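Local coordinates for high-potential iron-sulfur protein isozyme 2 (Ectothiorhodospira shaposhnikovii, PDB 1HPI) that carries electrons in anaerobic electron transport of photosynthetic bacteria by means of a high-potential [4Fe-4S] cluster, at residues A[48-51]-A[57-60]. Residues are numbered along the deposited sequence; the frame is centred on the assembly and turned at random.
With SF4 (iron/sulfur cluster), chain B.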
ATOM      1  N   TRP A  48      -1.974  -5.223  -8.699  1.00  9.10           N
ATOM      2  CA  TRP A  48      -2.957  -4.636  -7.800  1.00 10.80           C
ATOM      3  C   TRP A  48      -3.513  -5.751  -6.951  1.00 11.16           C
ATOM      4  O   TRP A  48      -3.831  -6.815  -7.464  1.00 13.61           O
ATOM      5  CB  TRP A  48      -4.106  -3.916  -8.524  1.00  7.95           C
ATOM      6  CG  TRP A  48      -3.584  -2.745  -9.281  1.00 10.88           C
ATOM      7  CD1 TRP A  48      -3.054  -2.779 -10.530  1.00  9.82           C
ATOM      8  CD2 TRP A  48      -3.511  -1.390  -8.837  1.00 10.16           C
ATOM      9  NE1 TRP A  48      -2.666  -1.522 -10.911  1.00 13.33           N
ATOM     10  CE2 TRP A  48      -2.931  -0.647  -9.893  1.00  9.58           C
ATOM     11  CE3 TRP A  48      -3.888  -0.738  -7.662  1.00  9.42           C
ATOM     12  CZ2 TRP A  48      -2.713   0.726  -9.780  1.00  5.62           C
ATOM     13  CZ3 TRP A  48      -3.683   0.621  -7.557  1.00 10.94           C
ATOM     14  CH2 TRP A  48      -3.102   1.341  -8.606  1.00 12.07           C
ATOM     15  N   GLY A  49      -3.621  -5.536  -5.654  1.00  8.75           N
ATOM     16  CA  GLY A  49      -4.134  -6.602  -4.827  1.00  5.53           C
ATOM     17  C   GLY A  49      -4.790  -6.060  -3.580  1.00  9.24           C
ATOM     18  O   GLY A  49      -4.694  -4.886  -3.237  1.00 11.82           O
ATOM     19  N   PRO A  50      -5.470  -6.949  -2.888  1.00  9.79           N
ATOM     20  CA  PRO A  50      -6.149  -6.558  -1.673  1.00  8.77           C
ATOM     21  C   PRO A  50      -5.191  -6.283  -0.520  1.00  5.42           C
ATOM     22  O   PRO A  50      -4.064  -6.783  -0.447  1.00  9.41           O
ATOM     23  CB  PRO A  50      -7.067  -7.739  -1.324  1.00 10.71           C
ATOM     24  CG  PRO A  50      -6.667  -8.904  -2.218  1.00 21.45           C
ATOM     25  CD  PRO A  50      -5.824  -8.321  -3.336  1.00 11.36           C
ATOM     26  N   CYS A  51      -5.691  -5.471   0.393  1.00  6.93           N
ATOM     27  CA  CYS A  51      -4.978  -5.065   1.598  1.00 11.32           C
ATOM     28  C   CYS A  51      -5.942  -5.083   2.796  1.00 10.42           C
ATOM     29  O   CYS A  51      -7.002  -4.465   2.742  1.00  5.79           O
ATOM     30  CB  CYS A  51      -4.360  -3.663   1.417  1.00  8.26           C
ATOM     31  SG  CYS A  51      -3.757  -3.008   2.991  1.00  8.59           S
ATOM     32  N   LYS A  57     -10.935  -2.597  -1.408  1.00 12.88           N
ATOM     33  CA  LYS A  57     -10.067  -1.939  -2.361  1.00 14.08           C
ATOM     34  C   LYS A  57      -8.866  -2.752  -2.778  1.00 12.46           C
ATOM     35  O   LYS A  57      -8.466  -3.675  -2.077  1.00 12.59           O
ATOM     36  CB  LYS A  57      -9.269  -0.881  -1.632  1.00 15.12           C
ATOM     37  CG  LYS A  57     -10.091   0.288  -1.181  1.00 16.62           C
ATOM     38  CD  LYS A  57     -11.070   0.705  -2.237  1.00 19.64           C
ATOM     39  CE  LYS A  57     -11.691   2.024  -1.847  1.00 30.74           C
ATOM     40  NZ  LYS A  57     -12.890   2.332  -2.631  1.00 47.28           N
ATOM     41  N   LEU A  58      -8.303  -2.364  -3.923  1.00  8.71           N
ATOM     42  CA  LEU A  58      -7.109  -2.985  -4.475  1.00  6.68           C
ATOM     43  C   LEU A  58      -6.017  -1.929  -4.326  1.00  8.28           C
ATOM     44  O   LEU A  58      -6.238  -0.767  -4.684  1.00  7.90           O
ATOM     45  CB  LEU A  58      -7.185  -3.320  -5.978  1.00  9.43           C
ATOM     46  CG  LEU A  58      -8.189  -4.414  -6.313  1.00 16.50           C
ATOM     47  CD1 LEU A  58      -8.229  -4.601  -7.827  1.00 17.92           C
ATOM     48  CD2 LEU A  58      -7.772  -5.714  -5.639  1.00 14.67           C
ATOM     49  N   VAL A  59      -4.847  -2.302  -3.805  1.00  8.63           N
ATOM     50  CA  VAL A  59      -3.760  -1.341  -3.657  1.00  7.75           C
ATOM     51  C   VAL A  59      -2.646  -1.706  -4.633  1.00 11.95           C
ATOM     52  O   VAL A  59      -2.581  -2.848  -5.097  1.00 10.40           O
ATOM     53  CB  VAL A  59      -3.222  -1.229  -2.234  1.00  8.43           C
ATOM     54  CG1 VAL A  59      -4.378  -0.877  -1.300  1.00 13.06           C
ATOM     55  CG2 VAL A  59      -2.559  -2.531  -1.808  1.00  6.67           C
ATOM     56  N   SER A  60      -1.784  -0.743  -4.942  1.00  5.08           N
ATOM     57  CA  SER A  60      -0.673  -0.954  -5.848  1.00  6.20           C
ATOM     58  C   SER A  60       0.423  -1.821  -5.229  1.00 12.67           C
ATOM     59  O   SER A  60       0.906  -1.537  -4.132  1.00  6.93           O
ATOM     60  CB  SER A  60      -0.113   0.411  -6.205  1.00  7.36           C
ATOM     61  OG  SER A  60       1.108   0.249  -6.898  1.00  9.86           O
TER
HETATM   62 FE1  SF4 B  80       0.374  -1.440   1.140  1.00  8.54          FE
HETATM   63 FE2  SF4 B  80       0.808  -2.671   3.547  1.00 10.35          FE
HETATM   64 FE3  SF4 B  80      -1.734  -2.175   2.657  1.00  9.58          FE
HETATM   65 FE4  SF4 B  80      -0.130  -0.096   3.391  1.00  8.32          FE
HETATM   66  S1  SF4 B  80      -0.844  -1.774   4.711  1.00  8.26           S
HETATM   67  S2  SF4 B  80      -1.427  -0.199   1.556  1.00  8.80           S
HETATM   68  S3  SF4 B  80       1.861  -0.853   2.765  1.00  7.13           S
HETATM   69  S4  SF4 B  80      -0.196  -3.509   1.676  1.00  8.22           S
HETATM   70  O   HOH W   1      -8.620  -5.043   0.163  1.00  7.97           O
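W48 lays the six-membered half of its indole over the CA and CB of S60, whose CB sits 4.1 Å from the centroid of that W48 ring, over the face, in a CH-pi contact. With CG anti to the carbonyl carbon (chi1 -64°), the indole reaches across the neighbouring strand, and its CE3 comes within 3.4 Å of S60 N. L58 O lies near the ring plane at the edge. R3 adds a cation-pi contact to this indole and H18 an edge-to-face one, while S60 OG is hydrogen-bonded to H18 O.

Between the strands, G49 and V59 form an antiparallel hydrogen-bonded pair: G49 N donates to V59 O, and V59 N returns a bond of 2.7 Å to G49 O. That same oxygen is also approached by L58 CA. Beyond G49, the L58 methyl CD2 packs alongside P50, 4.0 Å from P50 CD.

The strands then spread, and a water that accepts from C51 N also lies within hydrogen-bonding distance of K57 O, though it has more acceptors around it than protons. On the cluster side, V59 packs both methyls against C51 CB, with CG2 at 3.9 Å. C51 SG is anti to its backbone N (chi1 169°), a rotation that carries the sulfur to an iron, FE3, at 2.2 Å. V59 thus lies against the side chain of one cysteine ligand, C51, and close to that of another, C34. Such a short antiparallel hairpin, delivering a cysteine to a buried cubane cluster, belongs to the HiPIP fold.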